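Local coordinates for protein homoserine O-acetyltransferase (Bacillus anthracis str. 'Ames Ancestor', PDB 3I1I) that probably transfers an acetyl group from acetyl-CoA to the hydroxyl of L-homoserine, a step toward methionine, at residues E119-D131 against N278-H290. Numbering follows the deposited sequence.
Sequences EYAMDFPVFTFLD and NSWMYTAKAVLLH
After a short 3-10 turn at 122-123, residues 124-128 run extended along helix 277-289, in the same direction, Ala121 lying nearest Asn278, Val126 nearest Tyr282 and Thr128 nearest Ala286, where the CA atoms come within 4.8 Å. Tyr282 carries the first half of the contact. Its OH donates to Phe124 O at 2.6 Å, reaching the oxygen from 29° out of the carbonyl plane, and this ties the hydroxyl end of the phenol to the backbone just after the 3-10 turn. A chi1 of -163° swings the Phe124 ring away from its own N, and its edge meets the tyrosine face in a T-shaped stack, planes at 86°. The bent selenomethionine Met122 folds its CE onto Tyr282 CE1, 3.7 Å away, and also meets the CE of selenomethionine Met281, a chain it crosses roughly at a right angle.

In this alpha/beta-hydrolase fold the loop leads into helix 129-142, whose start is closed by a capping box: Thr128 OG1 accepts from Asp131 N, while Thr128 N donates to Asp131 OD2 at 3.0 Å. Just beside this cap, the methyl of Ala286 makes a CH-pi contact with a face of each of two phenylalanines, its CB 3.9 Å from the ring centroid of Phe127 and 4.0 Å from that of Phe129, the two centroids lying in directions roughly at a right angle as seen from CB. Phe129 also sets its rim against Val287 CG2, and the same side chain packs on Ala156, Met159 and Ile160 of helix 156-167. Two waters stitch the backbones together, one joining Phe127 N to Tyr282 O, the other Phe129 N to Ala286 O. Val126 CG1 meets Leu289 CD1 at 3.6 Å, and Lys285 close by turns its NZ to Val254 O and Lys253 O of the second subunit.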
loop_
_atom_site.group_PDB
_atom_site.type_symbol
_atom_site.label_atom_id
_atom_site.label_comp_id
_atom_site.label_asym_id
_atom_site.label_seq_id
_atom_site.Cartn_x
_atom_site.Cartn_y
_atom_site.Cartn_z
ATOM N N GLU A 119 -25.641 -8.783 10.676
ATOM C CA GLU A 119 -24.242 -8.589 11.035
ATOM C C GLU A 119 -24.005 -7.142 11.374
ATOM O O GLU A 119 -24.633 -6.275 10.800
ATOM C CB GLU A 119 -23.328 -9.013 9.902
ATOM C CG GLU A 119 -23.205 -10.500 9.836
ATOM C CD GLU A 119 -22.449 -10.993 8.619
ATOM O OE1 GLU A 119 -22.002 -10.158 7.775
ATOM O OE2 GLU A 119 -22.308 -12.243 8.530
ATOM N N TYR A 120 -23.130 -6.901 12.343
ATOM C CA TYR A 120 -22.727 -5.550 12.709
ATOM C C TYR A 120 -22.118 -4.806 11.517
ATOM O O TYR A 120 -22.392 -3.620 11.305
ATOM C CB TYR A 120 -21.689 -5.592 13.831
ATOM C CG TYR A 120 -22.254 -5.832 15.212
ATOM C CD1 TYR A 120 -22.863 -4.803 15.909
ATOM C CD2 TYR A 120 -22.150 -7.062 15.834
ATOM C CE1 TYR A 120 -23.379 -4.994 17.164
ATOM C CE2 TYR A 120 -22.663 -7.261 17.097
ATOM C CZ TYR A 120 -23.276 -6.213 17.754
ATOM O OH TYR A 120 -23.772 -6.362 19.019
ATOM N N ALA A 121 -21.279 -5.504 10.755
ATOM C CA ALA A 121 -20.539 -4.880 9.676
ATOM C C ALA A 121 -19.842 -3.613 10.197
ATOM O O ALA A 121 -19.306 -3.626 11.308
ATOM C CB ALA A 121 -21.470 -4.605 8.479
HETATM N N MSE A 122 -19.871 -2.521 9.437
HETATM C CA MSE A 122 -19.240 -1.261 9.862
HETATM C C MSE A 122 -19.967 -0.544 10.999
HETATM O O MSE A 122 -19.464 0.476 11.520
HETATM C CB MSE A 122 -19.032 -0.311 8.680
HETATM C CG MSE A 122 -18.142 -0.882 7.589
HETATM SE SE MSE A 122 -16.439 -1.653 8.240
HETATM C CE MSE A 122 -15.729 -0.064 9.114
ATOM N N ASP A 123 -21.110 -1.076 11.433
ATOM C CA ASP A 123 -21.686 -0.625 12.692
ATOM C C ASP A 123 -20.950 -1.205 13.914
ATOM O O ASP A 123 -21.241 -0.818 15.047
ATOM C CB ASP A 123 -23.188 -0.933 12.764
ATOM C CG ASP A 123 -23.848 -0.359 14.031
ATOM O OD1 ASP A 123 -23.673 0.847 14.299
ATOM O OD2 ASP A 123 -24.498 -1.127 14.782
ATOM N N PHE A 124 -19.987 -2.112 13.719
ATOM C CA PHE A 124 -19.232 -2.587 14.881
ATOM C C PHE A 124 -18.438 -1.454 15.525
ATOM O O PHE A 124 -17.919 -0.589 14.837
ATOM C CB PHE A 124 -18.308 -3.751 14.539
ATOM C CG PHE A 124 -17.849 -4.506 15.749
ATOM C CD1 PHE A 124 -18.675 -5.460 16.327
ATOM C CD2 PHE A 124 -16.633 -4.223 16.338
ATOM C CE1 PHE A 124 -18.290 -6.149 17.457
ATOM C CE2 PHE A 124 -16.228 -4.906 17.471
ATOM C CZ PHE A 124 -17.062 -5.866 18.045
ATOM N N PRO A 125 -18.354 -1.439 16.861
ATOM C CA PRO A 125 -17.632 -0.323 17.458
ATOM C C PRO A 125 -16.131 -0.453 17.312
ATOM O O PRO A 125 -15.606 -1.552 17.264
ATOM C CB PRO A 125 -17.991 -0.407 18.941
ATOM C CG PRO A 125 -18.371 -1.819 19.164
ATOM C CD PRO A 125 -18.985 -2.297 17.875
ATOM N N VAL A 126 -15.462 0.685 17.264
ATOM C CA VAL A 126 -14.032 0.726 17.318
ATOM C C VAL A 126 -13.580 0.168 18.650
ATOM O O VAL A 126 -14.135 0.564 19.731
ATOM C CB VAL A 126 -13.530 2.159 17.165
ATOM C CG1 VAL A 126 -12.025 2.217 17.416
ATOM C CG2 VAL A 126 -13.937 2.705 15.756
ATOM N N PHE A 127 -12.600 -0.741 18.576
ATOM C CA PHE A 127 -11.958 -1.270 19.755
ATOM C C PHE A 127 -10.470 -0.952 19.799
ATOM O O PHE A 127 -9.834 -0.775 18.760
ATOM C CB PHE A 127 -12.177 -2.795 19.852
ATOM C CG PHE A 127 -11.172 -3.628 19.077
ATOM C CD1 PHE A 127 -10.091 -4.186 19.721
ATOM C CD2 PHE A 127 -11.337 -3.864 17.714
ATOM C CE1 PHE A 127 -9.181 -4.965 19.042
ATOM C CE2 PHE A 127 -10.431 -4.630 17.003
ATOM C CZ PHE A 127 -9.340 -5.183 17.662
ATOM N N THR A 128 -9.938 -0.939 21.024
ATOM C CA THR A 128 -8.529 -0.812 21.288
ATOM C C THR A 128 -8.033 -2.042 22.036
ATOM O O THR A 128 -8.811 -2.893 22.471
ATOM C CB THR A 128 -8.260 0.383 22.187
ATOM O OG1 THR A 128 -8.771 0.123 23.513
ATOM C CG2 THR A 128 -8.901 1.621 21.590
ATOM N N PHE A 129 -6.730 -2.132 22.203
ATOM C CA PHE A 129 -6.157 -3.237 22.943
ATOM C C PHE A 129 -6.375 -3.093 24.414
ATOM O O PHE A 129 -6.211 -4.044 25.152
ATOM C CB PHE A 129 -4.683 -3.456 22.568
ATOM C CG PHE A 129 -4.524 -3.949 21.137
ATOM C CD1 PHE A 129 -5.115 -5.157 20.737
ATOM C CD2 PHE A 129 -3.862 -3.193 20.187
ATOM C CE1 PHE A 129 -5.037 -5.599 19.423
ATOM C CE2 PHE A 129 -3.784 -3.637 18.867
ATOM C CZ PHE A 129 -4.387 -4.843 18.486
ATOM N N LEU A 130 -6.805 -1.914 24.852
ATOM C CA LEU A 130 -7.267 -1.770 26.225
ATOM C C LEU A 130 -8.623 -2.484 26.407
ATOM O O LEU A 130 -8.838 -3.152 27.442
ATOM C CB LEU A 130 -7.314 -0.328 26.641
ATOM C CG LEU A 130 -7.890 -0.025 28.023
ATOM C CD1 LEU A 130 -7.273 -0.905 29.100
ATOM C CD2 LEU A 130 -7.698 1.505 28.305
ATOM N N ASP A 131 -9.500 -2.406 25.403
ATOM C CA ASP A 131 -10.766 -3.170 25.454
ATOM C C ASP A 131 -10.511 -4.655 25.629
ATOM O O ASP A 131 -11.172 -5.294 26.444
ATOM C CB ASP A 131 -11.607 -2.946 24.223
ATOM C CG ASP A 131 -12.218 -1.559 24.189
ATOM O OD1 ASP A 131 -12.867 -1.209 25.189
ATOM O OD2 ASP A 131 -12.049 -0.817 23.187
ATOM N N ASN A 278 -13.365 -6.921 6.872
ATOM C CA ASN A 278 -13.812 -5.951 7.878
ATOM C C ASN A 278 -13.066 -6.158 9.210
ATOM O O ASN A 278 -12.659 -5.180 9.865
ATOM C CB ASN A 278 -15.325 -6.038 8.106
ATOM C CG ASN A 278 -16.142 -5.530 6.908
ATOM O OD1 ASN A 278 -15.641 -4.811 6.044
ATOM N ND2 ASN A 278 -17.405 -5.874 6.881
ATOM N N SER A 279 -12.872 -7.429 9.574
ATOM C CA SER A 279 -12.176 -7.774 10.773
ATOM C C SER A 279 -10.732 -7.243 10.705
ATOM O O SER A 279 -10.191 -6.674 11.678
ATOM C CB SER A 279 -12.176 -9.290 10.979
ATOM O OG SER A 279 -13.456 -9.737 11.389
ATOM N N TRP A 280 -10.122 -7.444 9.547
ATOM C CA TRP A 280 -8.779 -6.963 9.310
ATOM C C TRP A 280 -8.728 -5.452 9.502
ATOM O O TRP A 280 -7.839 -4.972 10.157
ATOM C CB TRP A 280 -8.317 -7.335 7.891
ATOM C CG TRP A 280 -6.875 -7.043 7.679
ATOM C CD1 TRP A 280 -6.287 -5.809 7.488
ATOM C CD2 TRP A 280 -5.833 -7.994 7.681
ATOM N NE1 TRP A 280 -4.928 -5.955 7.366
ATOM C CE2 TRP A 280 -4.621 -7.288 7.476
ATOM C CE3 TRP A 280 -5.799 -9.384 7.818
ATOM C CZ2 TRP A 280 -3.390 -7.925 7.418
ATOM C CZ3 TRP A 280 -4.565 -10.028 7.778
ATOM C CH2 TRP A 280 -3.376 -9.296 7.559
HETATM N N MSE A 281 -9.692 -4.722 8.954
HETATM C CA MSE A 281 -9.711 -3.270 9.115
HETATM C C MSE A 281 -9.767 -2.867 10.603
HETATM O O MSE A 281 -9.005 -1.983 11.017
HETATM C CB MSE A 281 -10.915 -2.594 8.431
HETATM C CG MSE A 281 -11.023 -2.694 6.930
HETATM SE SE MSE A 281 -12.606 -1.613 6.345
HETATM C CE MSE A 281 -12.772 -0.443 7.796
ATOM N N TYR A 282 -10.700 -3.451 11.367
ATOM C CA TYR A 282 -10.885 -3.063 12.785
ATOM C C TYR A 282 -9.631 -3.325 13.602
ATOM O O TYR A 282 -9.237 -2.486 14.434
ATOM C CB TYR A 282 -12.066 -3.775 13.424
ATOM C CG TYR A 282 -13.364 -3.063 13.204
ATOM C CD1 TYR A 282 -14.085 -3.255 12.050
ATOM C CD2 TYR A 282 -13.878 -2.174 14.148
ATOM C CE1 TYR A 282 -15.272 -2.590 11.829
ATOM C CE2 TYR A 282 -15.083 -1.516 13.927
ATOM C CZ TYR A 282 -15.761 -1.734 12.761
ATOM O OH TYR A 282 -16.945 -1.113 12.479
ATOM N N THR A 283 -8.977 -4.450 13.308
ATOM C CA THR A 283 -7.743 -4.833 14.004
ATOM C C THR A 283 -6.621 -3.881 13.574
ATOM O O THR A 283 -5.885 -3.402 14.428
ATOM C CB THR A 283 -7.379 -6.297 13.711
ATOM O OG1 THR A 283 -8.481 -7.108 14.080
ATOM C CG2 THR A 283 -6.138 -6.759 14.506
ATOM N N ALA A 284 -6.519 -3.568 12.271
ATOM C CA ALA A 284 -5.558 -2.534 11.807
ATOM C C ALA A 284 -5.831 -1.192 12.509
ATOM O O ALA A 284 -4.898 -0.503 12.956
ATOM C CB ALA A 284 -5.550 -2.382 10.271
ATOM N N LYS A 285 -7.107 -0.855 12.658
ATOM C CA LYS A 285 -7.485 0.360 13.392
ATOM C C LYS A 285 -7.005 0.338 14.865
ATOM O O LYS A 285 -6.467 1.323 15.381
ATOM C CB LYS A 285 -8.994 0.558 13.332
ATOM C CG LYS A 285 -9.486 1.854 14.004
ATOM C CD LYS A 285 -9.247 3.125 13.166
ATOM C CE LYS A 285 -9.797 4.327 13.938
ATOM N NZ LYS A 285 -10.165 5.561 13.163
ATOM N N ALA A 286 -7.168 -0.806 15.521
ATOM C CA ALA A 286 -6.677 -0.978 16.880
ATOM C C ALA A 286 -5.172 -0.743 16.931
ATOM O O ALA A 286 -4.649 -0.129 17.883
ATOM C CB ALA A 286 -7.035 -2.403 17.430
ATOM N N VAL A 287 -4.463 -1.276 15.933
ATOM C CA VAL A 287 -3.013 -1.175 15.961
ATOM C C VAL A 287 -2.640 0.291 15.795
ATOM O O VAL A 287 -1.770 0.813 16.503
ATOM C CB VAL A 287 -2.329 -2.015 14.852
ATOM C CG1 VAL A 287 -0.866 -1.512 14.631
ATOM C CG2 VAL A 287 -2.418 -3.551 15.166
ATOM N N LEU A 288 -3.275 0.956 14.852
ATOM C CA LEU A 288 -2.963 2.356 14.569
ATOM C C LEU A 288 -3.315 3.299 15.749
ATOM O O LEU A 288 -2.634 4.298 15.974
ATOM C CB LEU A 288 -3.673 2.749 13.288
ATOM C CG LEU A 288 -4.061 4.119 12.796
ATOM C CD1 LEU A 288 -4.765 3.805 11.472
ATOM C CD2 LEU A 288 -5.000 4.840 13.748
ATOM N N LEU A 289 -4.362 2.944 16.493
ATOM C CA LEU A 289 -4.732 3.672 17.697
ATOM C C LEU A 289 -3.868 3.347 18.916
ATOM O O LEU A 289 -4.003 4.050 19.920
ATOM C CB LEU A 289 -6.186 3.371 18.075
ATOM C CG LEU A 289 -7.256 3.975 17.171
ATOM C CD1 LEU A 289 -8.612 3.422 17.562
ATOM C CD2 LEU A 289 -7.195 5.516 17.191
ATOM N N HIS A 290 -3.007 2.313 18.860
ATOM C CA HIS A 290 -2.296 1.883 20.048
ATOM C C HIS A 290 -1.356 2.942 20.648
ATOM O O HIS A 290 -0.381 3.359 20.034
ATOM C CB HIS A 290 -1.508 0.594 19.816
ATOM C CG HIS A 290 -0.626 0.225 20.967
ATOM N ND1 HIS A 290 -1.131 -0.153 22.191
ATOM C CD2 HIS A 290 0.725 0.233 21.100
ATOM C CE1 HIS A 290 -0.131 -0.368 23.033
ATOM N NE2 HIS A 290 1.009 -0.151 22.392
HETATM O O HOH W 1 -10.790 -1.056 16.122
HETATM O O HOH W 2 -5.409 -0.156 20.580
#